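Local coordinates for protein Rep (PDB 3VW4) that binds the replication origin of plasmid ColE2-P9 through the domain described here and, as an initiator-primase, unwinds the duplex to start replication, at residues 38-43 / 58-63. Residues are numbered along the deposited sequence; the frame is centred on the assembly and turned at random.
Sequences AVIQRV and ECRAIG
Ile40 and Val43 carry the contact, and their first torsions aim the branches that meet helix 56-73. In Ile40, CG1 lies anti to the carbonyl carbon (chi1 -62°), which puts Ile40 CG1 4.0 Å from Gly63 CA. An isoleucine suits this place because the longer arm runs over Gly63 CA to the backbone of Arg60, and the CG2 methyl adds contact with Arg60 CG at 4.2 Å. Val43 holds CG1 anti to the backbone N (chi1 -179°), beside Cys59, with Val43 CG1 4.1 Å from Cys59 SG. Its other methyl, CG2, lies 3.9 Å from both Gly63 CA and Ile62 CG1, so that valine's two short methyls meet Cys59, Ile62 and Gly63 close to the backbone. Glycine suits position 63 because the CA atoms of Ile40 and Gly63 are 4.3 Å apart, and a beta carbon there would probably crowd Ile40 CG1. Val39 CG1 lies against the carbonyl oxygen of Gly63. An alanine at Ile40 would probably open a gap over Gly63 CA and take away the methyls that meet Arg60 CG. Branched aliphatic side chains thus pack on the other helix's side chains and backbone, carbonyl oxygens included, where segment axes approach to 8.3 Å and run at 128°, nearer antiparallel than parallel. Ile62 also packs on a guanine base of the bound DNA. Both helices belong to the helical N-terminal part of this DNA-binding fragment, within the Primase C-terminal 1 family region, and helix 7-24 packs against the pair through Trp20 on Val39 and Phe14 on Ile62.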
loop_
_atom_site.group_PDB
_atom_site.type_symbol
_atom_site.label_atom_id
_atom_site.label_comp_id
_atom_site.label_asym_id
_atom_site.label_seq_id
_atom_site.Cartn_x
_atom_site.Cartn_y
_atom_site.Cartn_z
ATOM N N ALA A 38 8.691 17.749 7.551
ATOM C CA ALA A 38 7.486 16.966 7.725
ATOM C C ALA A 38 7.658 15.788 8.698
ATOM O O ALA A 38 6.783 15.608 9.595
ATOM C CB ALA A 38 6.895 16.491 6.422
ATOM N N VAL A 39 8.744 15.026 8.553
ATOM C CA VAL A 39 8.881 13.818 9.293
ATOM C C VAL A 39 9.247 14.134 10.746
ATOM O O VAL A 39 8.569 13.656 11.694
ATOM C CB VAL A 39 9.929 12.968 8.645
ATOM C CG1 VAL A 39 10.458 11.881 9.585
ATOM C CG2 VAL A 39 9.348 12.433 7.352
ATOM N N ILE A 40 10.237 14.998 10.944
ATOM C CA ILE A 40 10.515 15.490 12.280
ATOM C C ILE A 40 9.239 15.940 12.974
ATOM O O ILE A 40 9.012 15.626 14.106
ATOM C CB ILE A 40 11.478 16.679 12.238
ATOM C CG1 ILE A 40 12.802 16.210 11.641
ATOM C CG2 ILE A 40 11.635 17.319 13.622
ATOM C CD1 ILE A 40 13.807 17.364 11.528
ATOM N N GLN A 41 8.387 16.649 12.259
ATOM C CA GLN A 41 7.191 17.158 12.872
ATOM C C GLN A 41 6.246 16.014 13.303
ATOM O O GLN A 41 5.664 16.042 14.384
ATOM C CB GLN A 41 6.592 18.095 11.915
ATOM C CG GLN A 41 5.211 18.529 12.201
ATOM C CD GLN A 41 4.869 19.742 11.344
ATOM O OE1 GLN A 41 4.959 20.880 11.835
ATOM N NE2 GLN A 41 4.515 19.517 10.029
ATOM N N ARG A 42 6.207 14.951 12.513
ATOM C CA ARG A 42 5.481 13.769 12.936
ATOM C C ARG A 42 6.142 13.018 14.132
ATOM O O ARG A 42 5.443 12.463 15.000
ATOM C CB ARG A 42 5.147 12.849 11.786
ATOM C CG ARG A 42 4.385 11.686 12.327
ATOM C CD ARG A 42 3.211 11.221 11.490
ATOM N NE ARG A 42 2.120 12.152 11.387
ATOM C CZ ARG A 42 0.847 11.794 11.283
ATOM N NH1 ARG A 42 0.502 10.523 11.323
ATOM N NH2 ARG A 42 -0.095 12.709 11.168
ATOM N N VAL A 43 7.458 13.099 14.234
ATOM C CA VAL A 43 8.130 12.532 15.379
ATOM C C VAL A 43 7.758 13.362 16.597
ATOM O O VAL A 43 7.481 12.790 17.670
ATOM C CB VAL A 43 9.677 12.469 15.260
ATOM C CG1 VAL A 43 10.256 11.833 16.515
ATOM C CG2 VAL A 43 10.135 11.692 14.029
ATOM N N GLU A 58 16.576 15.056 20.058
ATOM C CA GLU A 58 16.496 13.624 19.738
ATOM C C GLU A 58 15.463 13.319 18.642
ATOM O O GLU A 58 15.747 12.578 17.693
ATOM C CB GLU A 58 16.301 12.745 20.989
ATOM C CG GLU A 58 16.406 11.227 20.709
ATOM C CD GLU A 58 16.836 10.414 21.935
ATOM O OE1 GLU A 58 16.962 11.043 23.060
ATOM O OE2 GLU A 58 17.090 9.183 21.802
ATOM N N CYS A 59 14.276 13.920 18.784
ATOM C CA CYS A 59 13.301 14.025 17.734
ATOM C C CYS A 59 13.856 14.374 16.363
ATOM O O CYS A 59 13.534 13.674 15.388
ATOM C CB CYS A 59 12.291 15.038 18.130
ATOM S SG CYS A 59 11.258 14.463 19.519
ATOM N N ARG A 60 14.728 15.376 16.270
ATOM C CA ARG A 60 15.350 15.720 14.973
ATOM C C ARG A 60 16.177 14.610 14.434
ATOM O O ARG A 60 16.060 14.275 13.227
ATOM C CB ARG A 60 16.166 17.005 14.985
ATOM C CG ARG A 60 15.305 18.211 15.357
ATOM C CD ARG A 60 15.952 19.595 15.248
ATOM N NE ARG A 60 15.748 20.334 16.521
ATOM C CZ ARG A 60 16.729 20.648 17.370
ATOM N NH1 ARG A 60 17.979 20.286 17.073
ATOM N NH2 ARG A 60 16.492 21.324 18.512
ATOM N N ALA A 61 16.981 14.008 15.288
ATOM C CA ALA A 61 17.857 12.935 14.848
ATOM C C ALA A 61 17.004 11.763 14.292
ATOM O O ALA A 61 17.239 11.336 13.172
ATOM C CB ALA A 61 18.791 12.495 15.979
ATOM N N ILE A 62 15.984 11.298 15.035
ATOM C CA ILE A 62 15.247 10.146 14.574
ATOM C C ILE A 62 14.517 10.513 13.261
ATOM O O ILE A 62 14.394 9.722 12.284
ATOM C CB ILE A 62 14.365 9.373 15.662
ATOM C CG1 ILE A 62 12.963 9.367 15.272
ATOM C CG2 ILE A 62 14.488 9.754 17.144
ATOM C CD1 ILE A 62 12.826 8.176 14.421
ATOM N N GLY A 63 14.057 11.739 13.243
ATOM C CA GLY A 63 13.404 12.247 12.063
ATOM C C GLY A 63 14.319 12.374 10.866
ATOM O O GLY A 63 13.899 12.041 9.766
#